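Local atomic coordinates of beta-phenylalanine aminotransferase (Variovorax paradoxus, PDB entry 4AO9), a protein that catalyses the pyridoxal-5'-phosphate-dependent transfer of the amino group of beta-phenylalanine, as a homodimeric class-III aminotransferase. Residues A[129-134]-A[330-335]; A[148-153]-A[320-325]. All blocks are in the same frame, centred on the assembly; numbering follows the deposited sequence.

Contact 1: residues A[129-134]-A[330-335]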
# COMPACT_ATOMS: atom_id res chain seq x y z
N GLU A 129 -0.00 14.54 -10.27
CA GLU A 129 0.02 13.13 -10.71
C GLU A 129 0.37 12.98 -12.20
O GLU A 129 1.09 12.06 -12.57
CB GLU A 129 -1.31 12.44 -10.36
CG GLU A 129 -2.52 13.08 -11.03
CD GLU A 129 -3.85 12.47 -10.67
OE1 GLU A 129 -3.90 11.30 -10.22
OE2 GLU A 129 -4.85 13.17 -10.91
N GLY A 130 -0.15 13.88 -13.03
CA GLY A 130 0.07 13.81 -14.47
C GLY A 130 1.51 14.05 -14.87
O GLY A 130 2.03 13.40 -15.78
N ARG A 131 2.17 14.97 -14.15
CA ARG A 131 3.58 15.29 -14.38
C ARG A 131 4.45 14.06 -14.12
O ARG A 131 5.35 13.73 -14.90
CB ARG A 131 4.05 16.41 -13.45
CG ARG A 131 3.23 17.69 -13.50
CD ARG A 131 3.93 18.76 -12.68
NE ARG A 131 5.16 19.22 -13.33
CZ ARG A 131 6.05 20.03 -12.77
NH1 ARG A 131 5.87 20.48 -11.54
NH2 ARG A 131 7.14 20.39 -13.46
N LEU A 132 4.17 13.36 -13.02
CA LEU A 132 4.96 12.20 -12.68
C LEU A 132 4.64 11.04 -13.62
O LEU A 132 5.56 10.33 -14.04
CB LEU A 132 4.76 11.80 -11.21
CG LEU A 132 5.54 10.58 -10.72
CD1 LEU A 132 7.07 10.74 -10.95
CD2 LEU A 132 5.25 10.25 -9.24
N ALA A 133 3.36 10.84 -13.96
CA ALA A 133 3.00 9.80 -14.92
C ALA A 133 3.70 9.98 -16.25
O ALA A 133 4.27 9.02 -16.78
CB ALA A 133 1.49 9.73 -15.11
N ARG A 134 3.68 11.21 -16.77
CA ARG A 134 4.37 11.51 -18.03
C ARG A 134 5.87 11.24 -17.94
O ARG A 134 6.46 10.63 -18.84
CB ARG A 134 4.09 12.96 -18.44
CG ARG A 134 4.95 13.43 -19.62
CD ARG A 134 4.51 14.78 -20.12
NE ARG A 134 5.27 15.13 -21.31
CZ ARG A 134 4.99 16.13 -22.14
NH1 ARG A 134 3.94 16.91 -21.92
NH2 ARG A 134 5.76 16.34 -23.20
N ALA A 330 7.32 14.42 -4.50
CA ALA A 330 8.64 13.88 -4.14
C ALA A 330 9.21 13.05 -5.27
O ALA A 330 10.40 13.16 -5.60
CB ALA A 330 8.55 13.04 -2.87
N GLY A 331 8.37 12.23 -5.89
CA GLY A 331 8.82 11.40 -7.00
C GLY A 331 9.34 12.23 -8.15
O GLY A 331 10.42 11.96 -8.69
N TYR A 332 8.58 13.25 -8.54
CA TYR A 332 8.99 14.09 -9.66
C TYR A 332 10.28 14.85 -9.36
O TYR A 332 11.18 14.89 -10.20
CB TYR A 332 7.86 15.05 -10.04
CG TYR A 332 8.16 15.86 -11.28
CD1 TYR A 332 7.83 15.36 -12.54
CD2 TYR A 332 8.75 17.11 -11.19
CE1 TYR A 332 8.10 16.09 -13.68
CE2 TYR A 332 9.03 17.85 -12.33
CZ TYR A 332 8.70 17.33 -13.57
OH TYR A 332 8.96 18.06 -14.70
N ALA A 333 10.38 15.42 -8.16
CA ALA A 333 11.59 16.12 -7.75
C ALA A 333 12.81 15.20 -7.76
O ALA A 333 13.87 15.56 -8.27
CB ALA A 333 11.41 16.74 -6.39
N GLY A 334 12.65 14.00 -7.22
CA GLY A 334 13.77 13.06 -7.14
C GLY A 334 14.28 12.64 -8.50
O GLY A 334 15.49 12.66 -8.76
N LEU A 335 13.36 12.29 -9.39
CA LEU A 335 13.75 11.79 -10.70
C LEU A 335 14.32 12.86 -11.63
O LEU A 335 15.18 12.56 -12.47
CB LEU A 335 12.59 11.05 -11.37
CG LEU A 335 12.12 9.79 -10.63
CD1 LEU A 335 10.85 9.25 -11.27
CD2 LEU A 335 13.20 8.72 -10.59
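The guanidinium group of Arg131 lies over one face of the Tyr332 ring, displaced toward the rim. Its CZ is 4.2 Å from the ring centroid, an off-centre cation-pi contact. The two planes are turned 41° from each other, so this is not a flat stack. Seen from the other group, Tyr332 CE2 sits over one face of the guanidinium, 3.4 Å from Arg131 NH2. The same NH2 is 3.2 Å from Tyr332 OH. Arg131 reaches the ring because its chain bends about the CG-CD bond, while its CB passes Tyr332 CD1 at 4.0 Å. Tyr332 has CG anti to its own N (chi1 -174°), which sends the ring toward helix 129-139. Two helices of the class-III aminotransferase fold meet here, 129-139 and 325-337. Their segment axes cross at 41° and come within 9.2 Å. Beside the cation-pi pair the contact is apolar. Leu132 CD1 rests on the backbone at Gly331, 3.8 Å from Tyr332 N, and meets Leu335 CD1 at 4.1 Å. Gly331 lets the leucine in, since a CB there would press on Leu132 CD2. With a serine at Tyr332, the Arg131 guanidinium would probably lose its aromatic support and be freer to turn. On the other side of helix 129-139, Ala133 packs on Met55 of the second subunit.

Contact 2: residues A[148-153]-A[320-325]; sequences FTNSGT and TFNNNV. With PLP (pyridoxal-5'-phosphate), chain C; PLP (pyridoxal-5'-phosphate), chain D.
Two hydrogen bonds join Asn322 to the end of strand 145-149 and the loop residue just after it. Asn150 ND2 donates to Asn322 OD1 at 2.9 Å, with an N-H...O angle of 146°. The amide planes are nearly perpendicular, 82° apart, and the donor approaches from above the Asn322 carbonyl plane. Asn322 ND2 gives a weak bond to Phe148 O, also 2.9 Å long. With CG beside its own N (chi1 -57°), the Asn322 amide can use both ends on the 148-150 backbone and side chain. A water lies 2.8 Å from Thr149 O and Asn322 O and is placed to bridge them. Phe321 to Asn324 form a type I beta turn. Phe321 O accepts from both Asn324 N and Asn324 ND2, which ties the turn to the N-cap of the next helix.

Close van der Waals contacts accompany these bonds. Asn150 OD1 lies 3.2 Å from Phe321 CB, and Phe148 CB lies 3.3 Å from Asn322 O.

Both segments also bind cofactor phosphate. Gly152 N and the N and OG1 of Thr153 hold the phosphate of one pyridoxal-5'-phosphate at the start of helix 152-167. Thr320 N and OG1 hold O2P of the other cofactor, whose phosphate also binds Gly152 and Thr153 of the second subunit. The contact thus lies between two dimer-related active sites.

Thr149 pairs through its backbone with Gly296 of strand 296-300. Phe148 packs against Ala133 and Ile136 of helix 129-139, and Asn324 caps helix 325-337.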
# COMPACT_ATOMS: atom_id res chain seq x y z
N PHE A 148 -0.95 4.58 -10.51
CA PHE A 148 -0.18 4.55 -9.27
C PHE A 148 -0.86 3.71 -8.20
O PHE A 148 -2.10 3.62 -8.15
CB PHE A 148 -0.01 5.97 -8.72
CG PHE A 148 0.77 6.87 -9.63
CD1 PHE A 148 2.12 6.64 -9.87
CD2 PHE A 148 0.16 7.97 -10.21
CE1 PHE A 148 2.85 7.49 -10.70
CE2 PHE A 148 0.89 8.83 -11.05
CZ PHE A 148 2.22 8.58 -11.30
N THR A 149 -0.04 3.11 -7.36
CA THR A 149 -0.49 2.35 -6.21
C THR A 149 0.28 2.83 -4.98
O THR A 149 1.12 3.74 -5.07
CB THR A 149 -0.24 0.84 -6.41
OG1 THR A 149 1.17 0.62 -6.55
CG2 THR A 149 -0.94 0.32 -7.66
N ASN A 150 0.02 2.20 -3.84
CA ASN A 150 0.67 2.60 -2.60
C ASN A 150 1.88 1.77 -2.20
O ASN A 150 2.50 2.01 -1.16
CB ASN A 150 -0.36 2.60 -1.48
CG ASN A 150 -1.54 3.45 -1.83
OD1 ASN A 150 -1.42 4.67 -1.89
ND2 ASN A 150 -2.66 2.82 -2.18
N SER A 151 2.21 0.78 -3.03
CA SER A 151 3.31 -0.14 -2.75
C SER A 151 3.60 -0.95 -4.01
O SER A 151 2.77 -1.05 -4.92
CB SER A 151 2.96 -1.10 -1.61
OG SER A 151 1.90 -1.96 -2.00
N GLY A 152 4.80 -1.53 -4.03
CA GLY A 152 5.17 -2.49 -5.08
C GLY A 152 4.28 -3.72 -5.03
O GLY A 152 3.92 -4.26 -6.09
N THR A 153 3.91 -4.16 -3.83
CA THR A 153 3.00 -5.30 -3.67
C THR A 153 1.67 -5.05 -4.37
O THR A 153 1.18 -5.89 -5.14
CB THR A 153 2.78 -5.60 -2.19
OG1 THR A 153 4.03 -5.93 -1.57
CG2 THR A 153 1.78 -6.74 -1.99
N THR A 320 -6.96 4.70 -1.61
CA THR A 320 -7.07 6.04 -1.05
C THR A 320 -5.88 6.95 -1.35
O THR A 320 -6.06 8.10 -1.76
CB THR A 320 -7.33 5.95 0.45
OG1 THR A 320 -8.52 5.18 0.65
CG2 THR A 320 -7.56 7.34 1.05
N PHE A 321 -4.67 6.43 -1.17
CA PHE A 321 -3.49 7.28 -1.21
C PHE A 321 -2.74 7.27 -2.54
O PHE A 321 -1.68 7.88 -2.65
CB PHE A 321 -2.59 7.01 0.01
CG PHE A 321 -3.27 7.25 1.33
CD1 PHE A 321 -3.45 8.55 1.80
CD2 PHE A 321 -3.75 6.18 2.09
CE1 PHE A 321 -4.10 8.79 3.02
CE2 PHE A 321 -4.40 6.41 3.31
CZ PHE A 321 -4.57 7.72 3.77
N ASN A 322 -3.32 6.63 -3.56
CA ASN A 322 -2.58 6.35 -4.81
C ASN A 322 -1.97 7.56 -5.46
O ASN A 322 -0.83 7.49 -5.96
CB ASN A 322 -3.47 5.64 -5.84
CG ASN A 322 -4.06 4.36 -5.31
OD1 ASN A 322 -4.32 4.22 -4.12
ND2 ASN A 322 -4.30 3.42 -6.21
N ASN A 323 -2.71 8.67 -5.49
CA ASN A 323 -2.26 9.87 -6.20
C ASN A 323 -1.91 11.01 -5.26
O ASN A 323 -1.93 12.18 -5.65
CB ASN A 323 -3.32 10.29 -7.23
CG ASN A 323 -4.56 10.91 -6.60
OD1 ASN A 323 -4.88 10.65 -5.44
ND2 ASN A 323 -5.28 11.72 -7.37
N ASN A 324 -1.54 10.68 -4.02
CA ASN A 324 -1.36 11.72 -3.02
C ASN A 324 -0.29 12.72 -3.43
O ASN A 324 0.74 12.33 -3.99
CB ASN A 324 -1.08 11.12 -1.64
CG ASN A 324 0.34 10.69 -1.47
OD1 ASN A 324 1.23 11.50 -1.17
ND2 ASN A 324 0.58 9.39 -1.65
N VAL A 325 -0.54 14.00 -3.16
CA VAL A 325 0.34 15.05 -3.68
C VAL A 325 1.76 15.00 -3.16
O VAL A 325 2.68 15.44 -3.84
CB VAL A 325 -0.24 16.47 -3.47
CG1 VAL A 325 -1.47 16.69 -4.32
CG2 VAL A 325 -0.50 16.76 -1.99
N1 PLP C . 9.03 -6.55 -6.06
C2 PLP C . 10.34 -6.37 -5.89
C2A PLP C . 11.27 -6.96 -6.95
C3 PLP C . 10.82 -5.67 -4.78
O3 PLP C . 12.05 -5.51 -4.66
C4 PLP C . 9.94 -5.13 -3.82
C4A PLP C . 10.42 -4.32 -2.59
C5 PLP C . 8.57 -5.38 -4.03
C6 PLP C . 8.15 -6.09 -5.16
C5A PLP C . 7.50 -4.87 -3.05
O4P PLP C . 7.37 -3.52 -2.93
P PLP C . 6.70 -2.96 -1.57
O1P PLP C . 7.67 -3.34 -0.39
O2P PLP C . 5.31 -3.66 -1.36
O3P PLP C . 6.53 -1.49 -1.79
N1 PLP D . -11.98 -1.08 3.93
C2 PLP D . -12.83 -0.05 4.07
C2A PLP D . -14.09 -0.33 4.90
C3 PLP D . -12.55 1.20 3.52
O3 PLP D . -13.35 2.13 3.67
C4 PLP D . -11.36 1.38 2.78
C4A PLP D . -10.96 2.71 2.14
C5 PLP D . -10.53 0.27 2.63
C6 PLP D . -10.86 -0.95 3.22
C5A PLP D . -9.24 0.36 1.80
O4P PLP D . -8.23 1.14 2.27
P PLP D . -7.17 1.66 1.15
O1P PLP D . -6.11 2.43 2.01
O2P PLP D . -7.92 2.61 0.20
O3P PLP D . -6.56 0.47 0.47
O HOH W 1 1.44 6.52 -4.58

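Overall arrangement
Going from the N terminus, the first segment reached is on helix 129-139, followed by strand 145-149 and the start of helix 152-167. The chain returns much later through the loop at 320-325 and helix 325-337. Contact 2 closes the shorter loop, from 148-153 to 320-325. Contact 1 closes the longer one, from 129-134 to 330-335, and encloses it without crossing. Their centres are about 13 Å apart. They meet directly: the Phe148 ring packs against Leu132, and Asn323 ND2 probably bonds Glu129 OE1. Together they join the edge strand of the seven-stranded sheet to two helices, and both touch the second subunit.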